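Local coordinates for DUF1460 domain-containing protein (Legionella pneumophila subsp. pneumophila, PDB 2IM9) that is of unknown function but may be an N-acetylmuramoyl-L-alanine amidase-like hydrolase of cell-wall peptidoglycan with a papain-like fold, at residues A[63-68]-A[291-296]; A[93-98]-A[267-272]; A[56-61]-A[271-276]; A[35-40]-A[88-93]. All blocks are in the same frame, centred on the assembly; numbering follows the deposited sequence.

Overall arrangement
Four contacts show how chemistry varies with place in one fold. Contact 2, near the centre of the chain, joins the start of helix 95-107 to strand 264-275 without a direct hydrogen bond, relying on packing and a bridging water. Contact 3 is buried and largely apolar; it uses the same strand and shares F271 with contact 2, while the hydroxyl of Y98 bonds to the carbonyl of S61. Contact 1, partly buried, adds backbone bonds and a salt bridge where a turn meets strand 290-295 of the same sheet. Contact 4 lies farthest from the chain's centre, hanging helix 27-45 on the loop before helix 95-107 through one short hydrogen bond and sparse packing.

Contact 1 (A[63-68]-A[291-296]); sequences YFKGTK and VVDVSL
V291 opens the contact by offering both of its backbone polar groups to the turn at 64-67. Its N donates to T67 O at 2.9 Å, and its O accepts from G66 N, also at 2.9 Å, so the turn is clamped to the first residue of the segment. Its side chain points at the turn: CB lies 3.5 Å from F64 O, CG1 reaches K65 CA, and CG2 comes near T67 O, while Y98 and F93 add packing around the same valine. The turn is of type II, and G66 carries the positive phi (88°) of a turn position where a side chain would collide with the carbonyl oxygen of the residue before. T67 braces it, since its N and its OG1 reach F64 O from the same face of the carbonyl plane, the OG1 bond being 2.9 Å long.

V292 faces the other way, onto Q283 of the adjoining strand. D293 then meets K65, whose chain crosses it at about a right angle and bends at chi3 (71°), which places CE beside the carboxylate. K65 NZ bonds D293 OD2 at 2.8 Å from well above the carboxylate plane, 60° out of it, whereas OD1 is held by R282 NE. A carboxylate shared by two cations is probably stabilised in its charged form, so an ionic link toward the solvent side, where K65 is exposed, supplements the two backbone bonds.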
loop_
_atom_site.group_PDB
_atom_site.type_symbol
_atom_site.label_atom_id
_atom_site.label_comp_id
_atom_site.label_asym_id
_atom_site.label_seq_id
_atom_site.Cartn_x
_atom_site.Cartn_y
_atom_site.Cartn_z
ATOM N N TYR A 63 5.065 10.937 12.012
ATOM C CA TYR A 63 6.515 11.077 12.202
ATOM C C TYR A 63 7.243 11.194 10.864
ATOM O O TYR A 63 8.294 11.842 10.769
ATOM C CB TYR A 63 7.033 9.893 13.006
ATOM C CG TYR A 63 8.535 9.857 13.193
ATOM C CD1 TYR A 63 9.174 10.722 14.091
ATOM C CD2 TYR A 63 9.316 8.948 12.477
ATOM C CE1 TYR A 63 10.566 10.682 14.262
ATOM C CE2 TYR A 63 10.699 8.896 12.638
ATOM C CZ TYR A 63 11.318 9.760 13.529
ATOM O OH TYR A 63 12.684 9.697 13.669
ATOM N N PHE A 64 6.682 10.570 9.827
ATOM C CA PHE A 64 7.296 10.580 8.495
ATOM C C PHE A 64 6.741 11.637 7.550
ATOM O O PHE A 64 7.120 11.659 6.396
ATOM C CB PHE A 64 7.182 9.200 7.835
ATOM C CG PHE A 64 7.950 8.126 8.554
ATOM C CD1 PHE A 64 9.351 8.098 8.512
ATOM C CD2 PHE A 64 7.286 7.157 9.286
ATOM C CE1 PHE A 64 10.065 7.107 9.181
ATOM C CE2 PHE A 64 7.994 6.159 9.968
ATOM C CZ PHE A 64 9.383 6.135 9.917
ATOM N N LYS A 65 5.818 12.489 8.010
ATOM C CA LYS A 65 5.339 13.574 7.139
ATOM C C LYS A 65 6.524 14.416 6.656
ATOM O O LYS A 65 7.456 14.695 7.430
ATOM C CB LYS A 65 4.314 14.468 7.843
ATOM C CG LYS A 65 2.916 13.877 7.911
ATOM C CD LYS A 65 2.014 14.682 8.839
ATOM C CE LYS A 65 1.650 16.028 8.242
ATOM N NZ LYS A 65 0.677 16.712 9.141
ATOM N N GLY A 66 6.480 14.802 5.384
ATOM C CA GLY A 66 7.533 15.601 4.771
ATOM C C GLY A 66 8.685 14.822 4.164
ATOM O O GLY A 66 9.527 15.403 3.480
ATOM N N THR A 67 8.733 13.512 4.408
ATOM C CA THR A 67 9.722 12.631 3.770
ATOM C C THR A 67 9.460 12.526 2.270
ATOM O O THR A 67 8.310 12.388 1.836
ATOM C CB THR A 67 9.704 11.221 4.403
ATOM O OG1 THR A 67 9.958 11.340 5.810
ATOM C CG2 THR A 67 10.766 10.323 3.784
ATOM N N LYS A 68 10.526 12.571 1.474
ATOM C CA LYS A 68 10.383 12.677 0.035
ATOM C C LYS A 68 9.772 11.431 -0.587
ATOM O O LYS A 68 9.884 10.331 -0.038
ATOM C CB LYS A 68 11.724 12.984 -0.632
ATOM C CG LYS A 68 12.648 11.805 -0.744
ATOM C CD LYS A 68 13.965 12.212 -1.385
ATOM C CE LYS A 68 15.057 11.241 -0.989
ATOM N NZ LYS A 68 16.262 11.440 -1.841
ATOM N N VAL A 291 5.493 12.819 1.614
ATOM C CA VAL A 291 4.378 12.382 2.463
ATOM C C VAL A 291 3.642 13.621 2.955
ATOM O O VAL A 291 4.242 14.489 3.588
ATOM C CB VAL A 291 4.872 11.542 3.656
ATOM C CG1 VAL A 291 3.707 11.206 4.610
ATOM C CG2 VAL A 291 5.546 10.249 3.159
ATOM N N VAL A 292 2.348 13.691 2.647
ATOM C CA VAL A 292 1.523 14.847 3.024
ATOM C C VAL A 292 0.190 14.445 3.639
ATOM O O VAL A 292 -0.247 13.313 3.470
ATOM C CB VAL A 292 1.223 15.758 1.793
ATOM C CG1 VAL A 292 2.505 16.348 1.231
ATOM C CG2 VAL A 292 0.405 15.019 0.703
ATOM N N ASP A 293 -0.434 15.395 4.344
ATOM C CA ASP A 293 -1.840 15.333 4.746
ATOM C C ASP A 293 -2.652 16.219 3.817
ATOM O O ASP A 293 -2.316 17.395 3.648
ATOM C CB ASP A 293 -2.006 15.909 6.161
ATOM C CG ASP A 293 -1.694 14.912 7.242
ATOM O OD1 ASP A 293 -1.519 13.729 6.902
ATOM O OD2 ASP A 293 -1.627 15.304 8.428
ATOM N N VAL A 294 -3.702 15.672 3.211
ATOM C CA VAL A 294 -4.642 16.487 2.423
ATOM C C VAL A 294 -6.073 16.174 2.875
ATOM O O VAL A 294 -6.371 15.042 3.246
ATOM C CB VAL A 294 -4.519 16.257 0.885
ATOM C CG1 VAL A 294 -3.123 16.613 0.358
ATOM C CG2 VAL A 294 -4.912 14.830 0.518
ATOM N N SER A 295 -6.956 17.172 2.862
ATOM C CA SER A 295 -8.370 16.916 3.161
ATOM C C SER A 295 -8.884 15.765 2.299
ATOM O O SER A 295 -8.750 15.818 1.077
ATOM C CB SER A 295 -9.222 18.154 2.884
ATOM O OG SER A 295 -10.591 17.785 2.704
ATOM N N LEU A 296 -9.454 14.719 2.919
ATOM C CA LEU A 296 -9.920 13.574 2.120
ATOM C C LEU A 296 -11.097 13.993 1.226
ATOM O O LEU A 296 -11.166 13.619 0.065
ATOM C CB LEU A 296 -10.281 12.350 2.982
ATOM C CG LEU A 296 -10.860 11.174 2.166
ATOM C CD1 LEU A 296 -9.784 10.490 1.264
ATOM C CD2 LEU A 296 -11.594 10.141 3.021
#

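Contact 2 (A[93-98]-A[267-272])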
loop_
_atom_site.group_PDB
_atom_site.type_symbol
_atom_site.label_atom_id
_atom_site.label_comp_id
_atom_site.label_asym_id
_atom_site.label_seq_id
_atom_site.Cartn_x
_atom_site.Cartn_y
_atom_site.Cartn_z
ATOM N N PHE A 93 9.657 7.290 0.436
ATOM C CA PHE A 93 8.539 6.351 0.338
ATOM C C PHE A 93 7.801 6.485 -0.975
ATOM O O PHE A 93 7.764 7.577 -1.555
ATOM C CB PHE A 93 7.506 6.650 1.428
ATOM C CG PHE A 93 8.014 6.438 2.825
ATOM C CD1 PHE A 93 8.111 5.159 3.357
ATOM C CD2 PHE A 93 8.393 7.534 3.609
ATOM C CE1 PHE A 93 8.596 4.957 4.661
ATOM C CE2 PHE A 93 8.860 7.351 4.904
ATOM C CZ PHE A 93 8.957 6.047 5.436
ATOM N N ASP A 94 7.162 5.399 -1.420
ATOM C CA ASP A 94 6.079 5.539 -2.387
ATOM C C ASP A 94 4.760 5.211 -1.674
ATOM O O ASP A 94 4.763 4.975 -0.462
ATOM C CB ASP A 94 6.320 4.713 -3.648
ATOM C CG ASP A 94 6.350 3.234 -3.395
ATOM O OD1 ASP A 94 5.477 2.719 -2.659
ATOM O OD2 ASP A 94 7.233 2.563 -3.990
ATOM N N CYS A 95 3.624 5.226 -2.369
ATOM C CA CYS A 95 2.378 5.085 -1.620
ATOM C C CYS A 95 2.299 3.739 -0.906
ATOM O O CYS A 95 1.815 3.662 0.230
ATOM C CB CYS A 95 1.135 5.305 -2.485
ATOM S SG CYS A 95 0.899 4.104 -3.775
ATOM N N ASP A 96 2.795 2.692 -1.569
ATOM C CA ASP A 96 2.736 1.323 -1.038
ATOM C C ASP A 96 3.731 1.120 0.095
ATOM O O ASP A 96 3.391 0.551 1.121
ATOM C CB ASP A 96 3.064 0.302 -2.143
ATOM C CG ASP A 96 2.195 0.456 -3.369
ATOM O OD1 ASP A 96 0.965 0.432 -3.227
ATOM O OD2 ASP A 96 2.755 0.587 -4.482
ATOM N N THR A 97 4.966 1.569 -0.096
ATOM C CA THR A 97 5.985 1.373 0.934
ATOM C C THR A 97 5.705 2.206 2.190
ATOM O O THR A 97 6.059 1.797 3.306
ATOM C CB THR A 97 7.419 1.591 0.407
ATOM O OG1 THR A 97 7.644 2.985 0.171
ATOM C CG2 THR A 97 7.644 0.806 -0.911
ATOM N N TYR A 98 5.078 3.367 2.026
ATOM C CA TYR A 98 4.675 4.152 3.183
ATOM C C TYR A 98 3.698 3.373 4.056
ATOM O O TYR A 98 3.883 3.246 5.261
ATOM C CB TYR A 98 4.072 5.480 2.731
ATOM C CG TYR A 98 3.630 6.379 3.849
ATOM C CD1 TYR A 98 4.537 6.842 4.809
ATOM C CD2 TYR A 98 2.299 6.819 3.930
ATOM C CE1 TYR A 98 4.111 7.690 5.842
ATOM C CE2 TYR A 98 1.875 7.647 4.954
ATOM C CZ TYR A 98 2.785 8.092 5.890
ATOM O OH TYR A 98 2.353 8.927 6.886
ATOM N N SER A 267 -5.141 2.288 -7.654
ATOM C CA SER A 267 -4.128 3.198 -8.217
ATOM C C SER A 267 -3.305 3.916 -7.150
ATOM O O SER A 267 -2.216 4.456 -7.443
ATOM C CB SER A 267 -4.803 4.235 -9.124
ATOM O OG SER A 267 -5.848 4.909 -8.434
ATOM N N HIS A 268 -3.796 3.910 -5.912
ATOM C CA HIS A 268 -3.163 4.656 -4.825
ATOM C C HIS A 268 -3.741 4.237 -3.474
ATOM O O HIS A 268 -4.820 3.636 -3.397
ATOM C CB HIS A 268 -3.382 6.172 -5.038
ATOM C CG HIS A 268 -2.528 7.041 -4.173
ATOM N ND1 HIS A 268 -3.024 8.130 -3.488
ATOM C CD2 HIS A 268 -1.204 6.993 -3.896
ATOM C CE1 HIS A 268 -2.042 8.707 -2.808
ATOM N NE2 HIS A 268 -0.928 8.038 -3.044
ATOM N N LEU A 269 -2.994 4.527 -2.414
ATOM C CA LEU A 269 -3.478 4.262 -1.059
ATOM C C LEU A 269 -2.781 5.095 -0.015
ATOM O O LEU A 269 -1.746 5.711 -0.280
ATOM C CB LEU A 269 -3.431 2.765 -0.713
ATOM C CG LEU A 269 -2.070 2.120 -0.427
ATOM C CD1 LEU A 269 -2.300 0.758 0.214
ATOM C CD2 LEU A 269 -1.321 1.934 -1.699
ATOM N N GLY A 270 -3.350 5.103 1.184
ATOM C CA GLY A 270 -2.825 5.921 2.286
ATOM C C GLY A 270 -3.703 5.685 3.500
ATOM O O GLY A 270 -4.520 4.749 3.505
ATOM N N PHE A 271 -3.559 6.538 4.514
ATOM C CA PHE A 271 -4.307 6.393 5.757
ATOM C C PHE A 271 -5.356 7.479 5.929
ATOM O O PHE A 271 -5.169 8.614 5.455
ATOM C CB PHE A 271 -3.367 6.478 6.966
ATOM C CG PHE A 271 -2.366 5.358 7.043
ATOM C CD1 PHE A 271 -2.750 4.092 7.457
ATOM C CD2 PHE A 271 -1.036 5.576 6.693
ATOM C CE1 PHE A 271 -1.823 3.047 7.531
ATOM C CE2 PHE A 271 -0.098 4.540 6.764
ATOM C CZ PHE A 271 -0.493 3.270 7.187
ATOM N N ALA A 272 -6.454 7.104 6.571
ATOM C CA ALA A 272 -7.477 8.046 7.024
ATOM C C ALA A 272 -7.058 8.527 8.393
ATOM O O ALA A 272 -6.922 7.721 9.308
ATOM C CB ALA A 272 -8.852 7.353 7.115
HETATM O O HOH W 1 0.640 6.321 0.891
#
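C95 and H268 meet where the start of a helix adjoins a strand, the arrangement in which papain-like hydrolases hold their cysteine and histidine; the pair is consistent with such a site. Here the packing is tight. C95 CB sits 3.2 Å from H268 CD2, obliquely to the ring, and SG lies at the ring edge, 4.7 Å from the centroid. With chi1 at 65°, SG takes the crowded position between backbone N and carbonyl carbon, which also brings it to 3.7 Å from L269 CD2. That methyl is pressed from another direction by D96 OD1, whose side chain crosses L269 at about a right angle. A capping box of D94 and T97 starts the helix, with T97 N bonded to D94 OD1 and D94 N to T97 OG1.

Farther along, the contact is longer-range. Y98 and F271 form an offset edge-to-face pair, the edge of F271 toward the face of Y98, with centroids 5.9 Å apart and planes at 73°; Y98 OH is engaged by S61 O. No hydrogen bond joins the two segments directly; one water donates to both C95 O, at 3.0 Å, and L269 O, at 2.7 Å.

Contact 3 (A[56-61]-A[271-276]); sequences RISQIS and FAIWIN
I57 and S61 lie on the side of helix 53-63 that packs on F271 and I273 of strand 264-275, a helix-on-sheet arrangement within the alpha/beta amidase-like domain. The two short segments cross almost perpendicularly, at 95°, with their axes 9.5 Å apart at closest approach, so few residues can meet. In the first shell, I57 CG2 stands over one face of the F271 ring, offset toward the rim and 3.7 Å from CD1; at 4.0 Å from the centroid it makes a CH-pi contact, the two side chains crossing at about a right angle. S61 CB adds a looser touch at F271 CD2. Two residues farther along the strand, I273 turns its CD1 toward S61 OG, at 3.9 Å, and toward the backbone of S58.

Around these groups lies a second shell. V102 and L103 of helix 95-107 touch F271, A106 of that helix touches I57, and the backbones of F271 and I273 pair with R282 and F280 of the next strand. R282 also bonds S61 OG through NH1. The serine's chi1 of 60° turns OG back over its own helix, where it donates to I57 O at 2.6 Å, an oxygen that also accepts from S61 N.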
loop_
_atom_site.group_PDB
_atom_site.type_symbol
_atom_site.label_atom_id
_atom_site.label_comp_id
_atom_site.label_asym_id
_atom_site.label_seq_id
_atom_site.Cartn_x
_atom_site.Cartn_y
_atom_site.Cartn_z
ATOM N N ARG A 56 -1.303 4.608 17.482
ATOM C CA ARG A 56 0.052 4.245 17.026
ATOM C C ARG A 56 0.245 4.560 15.533
ATOM O O ARG A 56 1.238 5.159 15.112
ATOM C CB ARG A 56 0.302 2.763 17.285
ATOM C CG ARG A 56 0.571 2.454 18.753
ATOM C CD ARG A 56 0.824 0.966 18.982
ATOM N NE ARG A 56 2.058 0.494 18.342
ATOM C CZ ARG A 56 3.269 0.505 18.907
ATOM N NH1 ARG A 56 3.450 0.982 20.149
ATOM N NH2 ARG A 56 4.305 0.031 18.229
ATOM N N ILE A 57 -0.719 4.129 14.734
ATOM C CA ILE A 57 -0.681 4.391 13.289
ATOM C C ILE A 57 -0.652 5.888 13.040
ATOM O O ILE A 57 0.088 6.348 12.193
ATOM C CB ILE A 57 -1.888 3.746 12.563
ATOM C CG1 ILE A 57 -1.764 2.225 12.555
ATOM C CG2 ILE A 57 -2.072 4.333 11.111
ATOM C CD1 ILE A 57 -3.043 1.517 12.206
ATOM N N SER A 58 -1.465 6.654 13.777
ATOM C CA SER A 58 -1.481 8.103 13.578
ATOM C C SER A 58 -0.134 8.726 13.931
ATOM O O SER A 58 0.385 9.531 13.171
ATOM C CB SER A 58 -2.615 8.773 14.367
ATOM O OG SER A 58 -2.626 10.181 14.141
ATOM N N GLN A 59 0.430 8.345 15.078
ATOM C CA GLN A 59 1.699 8.898 15.528
ATOM C C GLN A 59 2.845 8.549 14.604
ATOM O O GLN A 59 3.610 9.421 14.213
ATOM C CB GLN A 59 1.985 8.435 16.953
ATOM C CG GLN A 59 1.057 9.117 17.964
ATOM C CD GLN A 59 1.344 8.719 19.400
ATOM O OE1 GLN A 59 2.457 8.297 19.732
ATOM N NE2 GLN A 59 0.338 8.864 20.267
ATOM N N ILE A 60 2.931 7.277 14.214
ATOM C CA ILE A 60 4.026 6.816 13.347
ATOM C C ILE A 60 3.905 7.393 11.926
ATOM O O ILE A 60 4.884 7.862 11.343
ATOM C CB ILE A 60 4.089 5.282 13.325
ATOM C CG1 ILE A 60 4.460 4.787 14.723
ATOM C CG2 ILE A 60 5.102 4.770 12.269
ATOM C CD1 ILE A 60 4.127 3.325 14.975
ATOM N N SER A 61 2.695 7.370 11.374
ATOM C CA SER A 61 2.489 7.969 10.068
ATOM C C SER A 61 2.859 9.468 10.086
ATOM O O SER A 61 3.504 9.962 9.167
ATOM C CB SER A 61 1.061 7.718 9.573
ATOM O OG SER A 61 0.096 8.265 10.450
ATOM N N PHE A 271 -3.559 6.538 4.514
ATOM C CA PHE A 271 -4.307 6.393 5.757
ATOM C C PHE A 271 -5.356 7.479 5.929
ATOM O O PHE A 271 -5.169 8.614 5.455
ATOM C CB PHE A 271 -3.367 6.478 6.966
ATOM C CG PHE A 271 -2.366 5.358 7.043
ATOM C CD1 PHE A 271 -2.750 4.092 7.457
ATOM C CD2 PHE A 271 -1.036 5.576 6.693
ATOM C CE1 PHE A 271 -1.823 3.047 7.531
ATOM C CE2 PHE A 271 -0.098 4.540 6.764
ATOM C CZ PHE A 271 -0.493 3.270 7.187
ATOM N N ALA A 272 -6.454 7.104 6.571
ATOM C CA ALA A 272 -7.477 8.046 7.024
ATOM C C ALA A 272 -7.058 8.527 8.393
ATOM O O ALA A 272 -6.922 7.721 9.308
ATOM C CB ALA A 272 -8.852 7.353 7.115
ATOM N N ILE A 273 -6.876 9.835 8.553
ATOM C CA ILE A 273 -6.473 10.371 9.855
ATOM C C ILE A 273 -7.399 11.534 10.230
ATOM O O ILE A 273 -7.480 12.503 9.486
ATOM C CB ILE A 273 -4.996 10.879 9.842
ATOM C CG1 ILE A 273 -4.003 9.775 9.425
ATOM C CG2 ILE A 273 -4.618 11.492 11.221
ATOM C CD1 ILE A 273 -3.831 8.606 10.446
ATOM N N TRP A 274 -8.078 11.418 11.368
ATOM C CA TRP A 274 -8.950 12.490 11.874
ATOM C C TRP A 274 -8.120 13.468 12.716
ATOM O O TRP A 274 -7.443 13.056 13.658
ATOM C CB TRP A 274 -10.056 11.919 12.736
ATOM C CG TRP A 274 -11.136 11.249 11.953
ATOM C CD1 TRP A 274 -11.208 9.924 11.605
ATOM C CD2 TRP A 274 -12.293 11.878 11.404
ATOM N NE1 TRP A 274 -12.363 9.696 10.874
ATOM C CE2 TRP A 274 -13.036 10.882 10.733
ATOM C CE3 TRP A 274 -12.780 13.197 11.412
ATOM C CZ2 TRP A 274 -14.250 11.159 10.090
ATOM C CZ3 TRP A 274 -13.978 13.470 10.769
ATOM C CH2 TRP A 274 -14.695 12.460 10.110
ATOM N N ILE A 275 -8.198 14.758 12.385
ATOM C CA ILE A 275 -7.472 15.793 13.137
ATOM C C ILE A 275 -8.401 16.969 13.286
ATOM O O ILE A 275 -8.865 17.531 12.295
ATOM C CB ILE A 275 -6.202 16.282 12.417
ATOM C CG1 ILE A 275 -5.211 15.135 12.160
ATOM C CG2 ILE A 275 -5.510 17.453 13.210
ATOM C CD1 ILE A 275 -4.177 15.472 11.062
ATOM N N ASN A 276 -8.694 17.316 14.530
ATOM C CA ASN A 276 -9.562 18.447 14.818
ATOM C C ASN A 276 -10.921 18.257 14.157
ATOM O O ASN A 276 -11.491 19.189 13.603
ATOM C CB ASN A 276 -8.899 19.776 14.398
ATOM C CG ASN A 276 -9.508 20.979 15.118
ATOM O OD1 ASN A 276 -9.738 20.918 16.325
ATOM N ND2 ASN A 276 -9.795 22.056 14.372
#

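Contact 4 (A[35-40]-A[88-93]); sequences NSSIRK and YRVDGF
S37 on helix 27-45 and V90 in the loop before helix 95-107 bring their CA atoms to 7.6 Å, the closest CA pair of the two segments, leaving side chains to bridge the gap. At one end N35 and Y88 supply the polar link. Y88 OH donates to N35 OD1 over a short 2.6 Å, lying in the carbonyl plane on a lone pair with a C=O...O angle of 127°. The oxygen arrives at the edge of the tyrosine ring, near its plane; the two side chains cross at about a right angle, and the amide and ring planes are turned 43° apart. The hydroxyl has a second partner in Q115 NE2, which restrains it from the side of helix 111-122.

The rest is thin apolar contact. I38 CD1 reaches Y88 CD1 at 4.3 Å. V90's chi1 of -67° sets CG1 anti to the carbonyl carbon, where it meets I38 CG1, while V90 CG2 touches S37 CB at 4.1 Å. R89 sets out away from segment 35-40, though its side chain touches I30 of the same helix. It grips D91 side-on, R89 NE to D91 OD1 at 2.7 Å and R89 NH2 to D91 OD2 at 3.0 Å. Its NH1 is taken by S73 O.

Helix 27-45 is thus laid over the loop while helix 111-122 packs alongside, F114 against I38 and L118 against Y88. L105 of helix 95-107 also touches I38, and V90 also touches F64, in the turn that meets strand 290-295.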
loop_
_atom_site.group_PDB
_atom_site.type_symbol
_atom_site.label_atom_id
_atom_site.label_comp_id
_atom_site.label_asym_id
_atom_site.label_seq_id
_atom_site.Cartn_x
_atom_site.Cartn_y
_atom_site.Cartn_z
ATOM N N ASN A 35 17.994 1.354 10.498
ATOM C CA ASN A 35 18.173 0.618 11.761
ATOM C C ASN A 35 18.370 1.572 12.939
ATOM O O ASN A 35 17.750 1.404 13.990
ATOM C CB ASN A 35 19.352 -0.362 11.664
ATOM C CG ASN A 35 19.086 -1.499 10.708
ATOM O OD1 ASN A 35 17.936 -1.806 10.396
ATOM N ND2 ASN A 35 20.162 -2.140 10.229
ATOM N N SER A 36 19.208 2.590 12.754
ATOM C CA SER A 36 19.472 3.561 13.807
ATOM C C SER A 36 18.204 4.356 14.152
ATOM O O SER A 36 17.847 4.455 15.322
ATOM C CB SER A 36 20.660 4.467 13.419
ATOM O OG SER A 36 20.959 5.374 14.460
ATOM N N SER A 37 17.499 4.859 13.133
ATOM C CA SER A 37 16.280 5.658 13.331
ATOM C C SER A 37 15.128 4.879 13.964
ATOM O O SER A 37 14.415 5.396 14.837
ATOM C CB SER A 37 15.816 6.254 12.001
ATOM O OG SER A 37 16.770 7.179 11.521
ATOM N N ILE A 38 14.948 3.641 13.521
ATOM C CA ILE A 38 13.884 2.771 14.028
ATOM C C ILE A 38 14.153 2.329 15.472
ATOM O O ILE A 38 13.239 2.344 16.307
ATOM C CB ILE A 38 13.654 1.582 13.078
ATOM C CG1 ILE A 38 13.078 2.127 11.753
ATOM C CG2 ILE A 38 12.693 0.573 13.700
ATOM C CD1 ILE A 38 13.121 1.133 10.564
ATOM N N ARG A 39 15.403 1.948 15.764
ATOM C CA ARG A 39 15.787 1.629 17.136
ATOM C C ARG A 39 15.398 2.778 18.055
ATOM O O ARG A 39 14.792 2.550 19.106
ATOM C CB ARG A 39 17.295 1.346 17.237
ATOM C CG ARG A 39 17.783 1.033 18.635
ATOM C CD ARG A 39 17.361 -0.369 19.021
ATOM N NE ARG A 39 18.247 -1.384 18.444
ATOM C CZ ARG A 39 17.903 -2.657 18.270
ATOM N NH1 ARG A 39 18.778 -3.514 17.770
ATOM N NH2 ARG A 39 16.684 -3.076 18.607
ATOM N N LYS A 40 15.750 4.008 17.655
ATOM C CA LYS A 40 15.435 5.206 18.445
ATOM C C LYS A 40 13.949 5.457 18.555
ATOM O O LYS A 40 13.465 5.829 19.631
ATOM C CB LYS A 40 16.127 6.460 17.888
ATOM C CG LYS A 40 17.637 6.465 18.078
ATOM C CD LYS A 40 18.281 7.681 17.421
ATOM C CE LYS A 40 19.807 7.532 17.360
ATOM N NZ LYS A 40 20.495 8.846 17.168
ATOM N N TYR A 88 13.982 -1.859 3.602
ATOM C CA TYR A 88 13.240 -0.803 4.308
ATOM C C TYR A 88 14.137 0.440 4.383
ATOM O O TYR A 88 15.365 0.352 4.236
ATOM C CB TYR A 88 12.833 -1.237 5.724
ATOM C CG TYR A 88 13.992 -1.826 6.503
ATOM C CD1 TYR A 88 14.819 -1.011 7.290
ATOM C CD2 TYR A 88 14.267 -3.198 6.435
ATOM C CE1 TYR A 88 15.904 -1.544 7.999
ATOM C CE2 TYR A 88 15.334 -3.752 7.132
ATOM C CZ TYR A 88 16.153 -2.921 7.911
ATOM O OH TYR A 88 17.209 -3.474 8.597
ATOM N N ARG A 89 13.514 1.596 4.566
ATOM C CA ARG A 89 14.250 2.857 4.611
ATOM C C ARG A 89 13.413 3.934 5.265
ATOM O O ARG A 89 12.185 3.799 5.373
ATOM C CB ARG A 89 14.649 3.289 3.192
ATOM C CG ARG A 89 13.467 3.641 2.298
ATOM C CD ARG A 89 13.841 3.599 0.834
ATOM N NE ARG A 89 14.912 4.566 0.499
ATOM C CZ ARG A 89 15.486 4.673 -0.704
ATOM N NH1 ARG A 89 15.128 3.875 -1.701
ATOM N NH2 ARG A 89 16.455 5.580 -0.909
ATOM N N VAL A 90 14.066 5.015 5.690
ATOM C CA VAL A 90 13.326 6.130 6.310
ATOM C C VAL A 90 13.520 7.446 5.571
ATOM O O VAL A 90 13.051 8.490 6.038
ATOM C CB VAL A 90 13.721 6.316 7.787
ATOM C CG1 VAL A 90 13.259 5.103 8.614
ATOM C CG2 VAL A 90 15.239 6.533 7.919
ATOM N N ASP A 91 14.213 7.402 4.441
ATOM C CA ASP A 91 14.581 8.607 3.684
ATOM C C ASP A 91 13.664 8.869 2.476
ATOM O O ASP A 91 13.806 9.876 1.787
ATOM C CB ASP A 91 16.037 8.509 3.207
ATOM C CG ASP A 91 16.236 7.409 2.180
ATOM O OD1 ASP A 91 15.645 6.326 2.359
ATOM O OD2 ASP A 91 16.963 7.618 1.186
ATOM N N GLY A 92 12.729 7.958 2.213
ATOM C CA GLY A 92 11.855 8.099 1.044
ATOM C C GLY A 92 10.803 7.008 1.052
ATOM O O GLY A 92 11.041 5.941 1.617
ATOM N N PHE A 93 9.657 7.290 0.436
ATOM C CA PHE A 93 8.539 6.351 0.338
ATOM C C PHE A 93 7.801 6.485 -0.975
ATOM O O PHE A 93 7.764 7.577 -1.555
ATOM C CB PHE A 93 7.506 6.650 1.428
ATOM C CG PHE A 93 8.014 6.438 2.825
ATOM C CD1 PHE A 93 8.111 5.159 3.357
ATOM C CD2 PHE A 93 8.393 7.534 3.609
ATOM C CE1 PHE A 93 8.596 4.957 4.661
ATOM C CE2 PHE A 93 8.860 7.351 4.904
ATOM C CZ PHE A 93 8.957 6.047 5.436
#